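Local structure of endoglucanase (Clostridium thermocellum, 2E4T) at residues Y26-Q32 / Y387-G393; G253-F257 / D334-I338. The protein hydrolyses internal beta-1,4-glucosidic bonds in cellulose and xyloglucan, this chain being the family 44 glycoside hydrolase part of a larger enzyme. All coordinates share one frame; numbering follows the deposited sequence.

Contact 1: Y26-Q32 / Y387-G393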
loop_
_atom_site.group_PDB
_atom_site.type_symbol
_atom_site.label_atom_id
_atom_site.label_comp_id
_atom_site.label_asym_id
_atom_site.label_seq_id
_atom_site.Cartn_x
_atom_site.Cartn_y
_atom_site.Cartn_z
ATOM N N TYR A 26 -9.344 1.620 -3.331
ATOM C CA TYR A 26 -8.036 2.251 -3.174
ATOM C C TYR A 26 -6.898 1.249 -3.033
ATOM O O TYR A 26 -5.760 1.639 -2.743
ATOM C CB TYR A 26 -8.041 3.193 -1.946
ATOM C CG TYR A 26 -9.259 4.079 -1.919
ATOM C CD1 TYR A 26 -9.592 4.905 -3.034
ATOM C CD2 TYR A 26 -10.085 4.107 -0.790
ATOM C CE1 TYR A 26 -10.731 5.704 -2.994
ATOM C CE2 TYR A 26 -11.215 4.907 -0.754
ATOM C CZ TYR A 26 -11.539 5.715 -1.840
ATOM O OH TYR A 26 -12.664 6.503 -1.799
ATOM N N ILE A 27 -7.164 -0.062 -3.298
ATOM C CA ILE A 27 -6.133 -1.059 -3.189
ATOM C C ILE A 27 -5.175 -1.076 -4.366
ATOM O O ILE A 27 -4.122 -1.732 -4.297
ATOM C CB ILE A 27 -6.715 -2.465 -2.953
ATOM C CG1 ILE A 27 -7.637 -2.883 -4.087
ATOM C CG2 ILE A 27 -7.399 -2.517 -1.571
ATOM C CD1 ILE A 27 -8.023 -4.346 -4.013
ATOM N N TYR A 28 -5.512 -0.379 -5.458
ATOM C CA TYR A 28 -4.750 -0.442 -6.704
ATOM C C TYR A 28 -3.856 0.778 -6.872
ATOM O O TYR A 28 -3.776 1.394 -7.952
ATOM C CB TYR A 28 -5.716 -0.567 -7.908
ATOM C CG TYR A 28 -6.768 -1.638 -7.719
ATOM C CD1 TYR A 28 -6.460 -3.001 -7.767
ATOM C CD2 TYR A 28 -8.106 -1.296 -7.536
ATOM C CE1 TYR A 28 -7.428 -3.972 -7.620
ATOM C CE2 TYR A 28 -9.093 -2.270 -7.388
ATOM C CZ TYR A 28 -8.763 -3.612 -7.446
ATOM O OH TYR A 28 -9.705 -4.619 -7.300
ATOM N N GLY A 29 -3.149 1.155 -5.779
ATOM C CA GLY A 29 -2.380 2.389 -5.800
ATOM C C GLY A 29 -0.874 2.176 -6.016
ATOM O O GLY A 29 -0.350 1.050 -6.058
ATOM N N SER A 30 -0.173 3.336 -6.090
ATOM C CA SER A 30 1.281 3.311 -6.203
ATOM C C SER A 30 1.885 4.501 -5.410
ATOM O O SER A 30 1.223 5.496 -5.126
ATOM C CB SER A 30 1.761 3.366 -7.675
ATOM O OG SER A 30 1.529 4.637 -8.269
ATOM N N ASN A 31 3.182 4.345 -5.123
ATOM C CA ASN A 31 4.014 5.423 -4.586
ATOM C C ASN A 31 4.694 6.235 -5.684
ATOM O O ASN A 31 4.850 7.456 -5.541
ATOM C CB ASN A 31 5.096 4.884 -3.667
ATOM C CG ASN A 31 4.570 4.384 -2.343
ATOM O OD1 ASN A 31 4.495 5.153 -1.365
ATOM N ND2 ASN A 31 4.268 3.082 -2.233
ATOM N N GLN A 32 5.159 5.556 -6.748
ATOM C CA GLN A 32 5.879 6.176 -7.845
ATOM C C GLN A 32 4.927 6.443 -9.012
ATOM O O GLN A 32 3.757 6.041 -9.033
ATOM C CB GLN A 32 7.050 5.271 -8.313
ATOM C CG GLN A 32 8.244 5.295 -7.368
ATOM C CD GLN A 32 7.960 4.754 -5.991
ATOM O OE1 GLN A 32 7.445 3.647 -5.805
ATOM N NE2 GLN A 32 8.324 5.552 -4.969
ATOM N N TYR A 387 -7.953 -1.933 2.773
ATOM C CA TYR A 387 -8.556 -0.662 2.392
ATOM C C TYR A 387 -7.774 0.110 1.321
ATOM O O TYR A 387 -8.354 0.722 0.410
ATOM C CB TYR A 387 -8.648 0.206 3.655
ATOM C CG TYR A 387 -9.179 1.586 3.425
ATOM C CD1 TYR A 387 -10.486 1.795 2.967
ATOM C CD2 TYR A 387 -8.389 2.702 3.705
ATOM C CE1 TYR A 387 -10.973 3.084 2.778
ATOM C CE2 TYR A 387 -8.903 4.000 3.558
ATOM C CZ TYR A 387 -10.208 4.171 3.115
ATOM O OH TYR A 387 -10.765 5.419 2.959
ATOM N N LEU A 388 -6.450 0.126 1.448
ATOM C CA LEU A 388 -5.614 0.918 0.545
ATOM C C LEU A 388 -4.305 0.152 0.417
ATOM O O LEU A 388 -3.815 -0.433 1.392
ATOM C CB LEU A 388 -5.419 2.345 1.090
ATOM C CG LEU A 388 -4.524 3.273 0.263
ATOM C CD1 LEU A 388 -5.002 4.711 0.360
ATOM C CD2 LEU A 388 -3.053 3.199 0.677
ATOM N N ALA A 389 -3.705 0.196 -0.794
ATOM C CA ALA A 389 -2.369 -0.380 -0.957
ATOM C C ALA A 389 -1.680 0.418 -2.047
ATOM O O ALA A 389 -2.295 0.860 -3.014
ATOM C CB ALA A 389 -2.443 -1.876 -1.274
ATOM N N THR A 390 -0.352 0.547 -1.860
ATOM C CA THR A 390 0.469 1.311 -2.792
ATOM C C THR A 390 1.800 0.579 -3.025
ATOM O O THR A 390 2.636 0.482 -2.115
ATOM C CB THR A 390 0.665 2.804 -2.300
ATOM O OG1 THR A 390 0.926 2.840 -0.904
ATOM C CG2 THR A 390 -0.576 3.623 -2.536
ATOM N N PHE A 391 1.961 0.071 -4.250
ATOM C CA PHE A 391 3.197 -0.594 -4.657
ATOM C C PHE A 391 4.371 0.388 -4.566
ATOM O O PHE A 391 4.217 1.591 -4.883
ATOM C CB PHE A 391 3.010 -1.040 -6.120
ATOM C CG PHE A 391 4.260 -1.587 -6.776
ATOM C CD1 PHE A 391 4.800 -2.820 -6.416
ATOM C CD2 PHE A 391 4.898 -0.847 -7.774
ATOM C CE1 PHE A 391 5.959 -3.287 -7.017
ATOM C CE2 PHE A 391 6.039 -1.319 -8.390
ATOM C CZ PHE A 391 6.567 -2.525 -8.008
ATOM N N TRP A 392 5.555 -0.097 -4.176
ATOM C CA TRP A 392 6.769 0.688 -4.202
ATOM C C TRP A 392 7.699 0.131 -5.279
ATOM O O TRP A 392 8.122 -1.025 -5.175
ATOM C CB TRP A 392 7.482 0.710 -2.837
ATOM C CG TRP A 392 8.679 1.634 -2.861
ATOM C CD1 TRP A 392 9.909 1.396 -3.400
ATOM C CD2 TRP A 392 8.723 3.008 -2.392
ATOM N NE1 TRP A 392 10.726 2.526 -3.311
ATOM C CE2 TRP A 392 10.010 3.524 -2.703
ATOM C CE3 TRP A 392 7.808 3.840 -1.754
ATOM C CZ2 TRP A 392 10.367 4.859 -2.404
ATOM C CZ3 TRP A 392 8.180 5.173 -1.457
ATOM C CH2 TRP A 392 9.453 5.654 -1.768
ATOM N N GLY A 393 7.955 0.958 -6.290
ATOM C CA GLY A 393 8.810 0.562 -7.396
ATOM C C GLY A 393 8.493 1.405 -8.600
ATOM O O GLY A 393 7.446 2.045 -8.685
HETATM O O HOH W 1 4.976 2.639 -7.383
#

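Contact 2: G253-F257 / D334-I338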
loop_
_atom_site.group_PDB
_atom_site.type_symbol
_atom_site.label_atom_id
_atom_site.label_comp_id
_atom_site.label_asym_id
_atom_site.label_seq_id
_atom_site.Cartn_x
_atom_site.Cartn_y
_atom_site.Cartn_z
ATOM N N GLY A 253 1.871 -8.177 28.463
ATOM C CA GLY A 253 0.490 -8.567 28.179
ATOM C C GLY A 253 0.065 -8.439 26.724
ATOM O O GLY A 253 -1.100 -8.758 26.389
ATOM N N TYR A 254 0.964 -7.966 25.854
ATOM C CA TYR A 254 0.640 -7.822 24.441
ATOM C C TYR A 254 1.420 -8.852 23.628
ATOM O O TYR A 254 2.641 -9.007 23.788
ATOM C CB TYR A 254 1.001 -6.427 23.946
ATOM C CG TYR A 254 0.139 -5.343 24.534
ATOM C CD1 TYR A 254 -1.154 -5.111 24.047
ATOM C CD2 TYR A 254 0.582 -4.547 25.566
ATOM C CE1 TYR A 254 -1.932 -4.077 24.530
ATOM C CE2 TYR A 254 -0.186 -3.539 26.100
ATOM C CZ TYR A 254 -1.423 -3.279 25.574
ATOM O OH TYR A 254 -2.154 -2.267 26.103
ATOM N N ARG A 255 0.719 -9.498 22.700
ATOM C CA ARG A 255 1.302 -10.521 21.881
ATOM C C ARG A 255 2.362 -9.931 20.912
ATOM O O ARG A 255 3.315 -10.635 20.519
ATOM C CB ARG A 255 0.180 -11.262 21.091
ATOM C CG ARG A 255 0.582 -12.605 20.508
ATOM C CD ARG A 255 -0.618 -13.326 19.974
ATOM N NE ARG A 255 -1.129 -12.789 18.689
ATOM C CZ ARG A 255 -0.972 -13.313 17.484
ATOM N NH1 ARG A 255 -0.207 -14.391 17.285
ATOM N NH2 ARG A 255 -1.620 -12.767 16.461
ATOM N N TRP A 256 2.112 -8.712 20.449
ATOM C CA TRP A 256 3.016 -8.003 19.537
ATOM C C TRP A 256 2.702 -6.523 19.608
ATOM O O TRP A 256 1.616 -6.103 20.113
ATOM C CB TRP A 256 3.006 -8.522 18.104
ATOM C CG TRP A 256 1.725 -8.565 17.340
ATOM C CD1 TRP A 256 0.413 -8.499 17.804
ATOM C CD2 TRP A 256 1.622 -8.805 15.926
ATOM N NE1 TRP A 256 -0.469 -8.699 16.757
ATOM C CE2 TRP A 256 0.244 -8.875 15.606
ATOM C CE3 TRP A 256 2.577 -8.979 14.918
ATOM C CZ2 TRP A 256 -0.192 -9.128 14.313
ATOM C CZ3 TRP A 256 2.143 -9.235 13.644
ATOM C CH2 TRP A 256 0.766 -9.305 13.345
ATOM N N PHE A 257 3.615 -5.714 19.087
ATOM C CA PHE A 257 3.472 -4.265 19.055
ATOM C C PHE A 257 2.207 -3.842 18.316
ATOM O O PHE A 257 1.568 -2.846 18.737
ATOM C CB PHE A 257 4.725 -3.585 18.485
ATOM C CG PHE A 257 4.549 -2.113 18.397
ATOM C CD1 PHE A 257 4.663 -1.306 19.514
ATOM C CD2 PHE A 257 4.234 -1.526 17.168
ATOM C CE1 PHE A 257 4.401 0.065 19.445
ATOM C CE2 PHE A 257 3.978 -0.160 17.084
ATOM C CZ PHE A 257 4.064 0.646 18.223
ATOM N N ASP A 334 3.143 -18.288 14.456
ATOM C CA ASP A 334 2.027 -17.813 15.243
ATOM C C ASP A 334 1.396 -16.539 14.703
ATOM O O ASP A 334 0.285 -16.193 15.112
ATOM C CB ASP A 334 2.456 -17.595 16.688
ATOM C CG ASP A 334 1.303 -17.282 17.616
ATOM O OD1 ASP A 334 0.347 -18.083 17.659
ATOM O OD2 ASP A 334 1.375 -16.285 18.386
ATOM N N PHE A 335 2.094 -15.852 13.779
ATOM C CA PHE A 335 1.606 -14.583 13.222
ATOM C C PHE A 335 1.219 -14.705 11.746
ATOM O O PHE A 335 0.934 -13.686 11.107
ATOM C CB PHE A 335 2.660 -13.489 13.407
ATOM C CG PHE A 335 2.950 -13.208 14.853
ATOM C CD1 PHE A 335 2.143 -12.316 15.571
ATOM C CD2 PHE A 335 4.032 -13.813 15.500
ATOM C CE1 PHE A 335 2.406 -12.073 16.886
ATOM C CE2 PHE A 335 4.311 -13.529 16.844
ATOM C CZ PHE A 335 3.501 -12.661 17.524
ATOM N N LEU A 336 1.228 -15.946 11.210
ATOM C CA LEU A 336 0.887 -16.197 9.804
ATOM C C LEU A 336 -0.423 -16.978 9.763
ATOM O O LEU A 336 -0.695 -17.806 10.649
ATOM C CB LEU A 336 1.977 -16.984 9.119
ATOM C CG LEU A 336 3.323 -16.291 9.079
ATOM C CD1 LEU A 336 4.350 -17.191 8.347
ATOM C CD2 LEU A 336 3.219 -14.889 8.408
ATOM N N PRO A 337 -1.253 -16.764 8.725
ATOM C CA PRO A 337 -1.034 -15.852 7.604
ATOM C C PRO A 337 -1.176 -14.406 8.059
ATOM O O PRO A 337 -1.907 -14.088 9.022
ATOM C CB PRO A 337 -2.126 -16.235 6.610
ATOM C CG PRO A 337 -3.247 -16.828 7.485
ATOM C CD PRO A 337 -2.517 -17.529 8.603
ATOM N N ILE A 338 -0.460 -13.475 7.407
ATOM C CA ILE A 338 -0.293 -12.159 8.014
ATOM C C ILE A 338 -1.548 -11.304 7.950
ATOM O O ILE A 338 -1.838 -10.614 8.942
ATOM C CB ILE A 338 0.965 -11.432 7.438
ATOM C CG1 ILE A 338 1.311 -10.191 8.264
ATOM C CG2 ILE A 338 0.854 -11.107 5.975
ATOM C CD1 ILE A 338 1.740 -10.475 9.696
#

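Contact 1: Y26-Q32 / Y387-G393
Q32 reaches across to W392 and G393 where two parallel strands of the TIM barrel run out of their sheet. Its CB and CG lie against G393 O, CB at 3.3 Å. The chain then bends at chi2 (64°) and carries the amide over the W392 indole. OE1 accepts from G393 N at 2.8 Å, with the donor tilted 35° from the carbonyl plane. NE2 lies over one face of the indole, 3.4 Å from W392 CZ2. N31 also meets W392, with its CG 3.3 Å from CE3. N31 ND2 donates to F391 O at 3.0 Å, from above that carbonyl plane, while N31 N bonds the same oxygen almost head-on. Beyond this pair, N31 ND2 also bonds T358 O, of strand 354-360, and N31 OD1 takes R42 NH1. The strands 26-30 and 388-391, first and last in chain order of the eight parallel strands, are joined by the bonds G29 N to A389 O and F391 N to G29 O. At the far end, the edge of the Y26 ring meets the face of Y387, centroids 5.6 Å apart. Backbone and side-chain amides thus share the closure of the barrel: F391 O accepts from the backbone N-H of N31 and from one N-H of its side-chain amide.

Contact 2: G253-F257 / D334-I338
The ring of F335 lies between two flat groups, the guanidinium of R255 and the indole of W256. They meet where two loops on the outside of the TIM barrel each lead into a helix. On the guanidinium side the planes are nearly parallel, 16° apart, and F335 CE1 is 3.5 Å from R255 NH1. On the indole side F335 CD1 sits over one face, 3.4 Å from W256 CE3. The two ring planes are 37° apart, so this pair is oblique. R255 O lies at the edge of the F335 ring, 3.6 Å from CZ. I338 CD1 meets the edge of the indole near its plane, 4.0 Å from W256 CH2. W256 is the N-cap residue before helix 257-272, and P337, after a cis peptide bond, holds that position before helix 338-349. Helix 338-349 supplies further partners: W256 NE1 bonds S345 OG and R255 NH2 bonds N341 OD1. The R255 chain bends at chi3 (75°), which brings the guanidinium back over F335. There NH1 donates to D334 O at 2.9 Å. In the conformer described, one of two modelled for D334, the same nitrogen forms a salt bridge with D334 OD2 at 2.7 Å, and that oxygen lies in the guanidinium plane.

Contact 1 lies at the core of the chain, about 4 Å from its centre. Contact 2 lies outside the barrel sheet, about 20 Å from that centre. The contact centres are 24 Å apart, their nearest atoms are about 12 Å apart, and they do not touch. Along the chain the order is 26-32, 253-257, 334-338, 387-393, so contact 2 is nested inside the loop closed by contact 1. Contact 1 pairs the first and last strands of the parallel sheet. Contact 2 joins the approaches to helices 257-272 and 338-349, which precede strands 279-284 and 354-360 of that sheet. Contact 1 thus lies in the strand wall of the barrel and contact 2 in the loops leading into its outer helices.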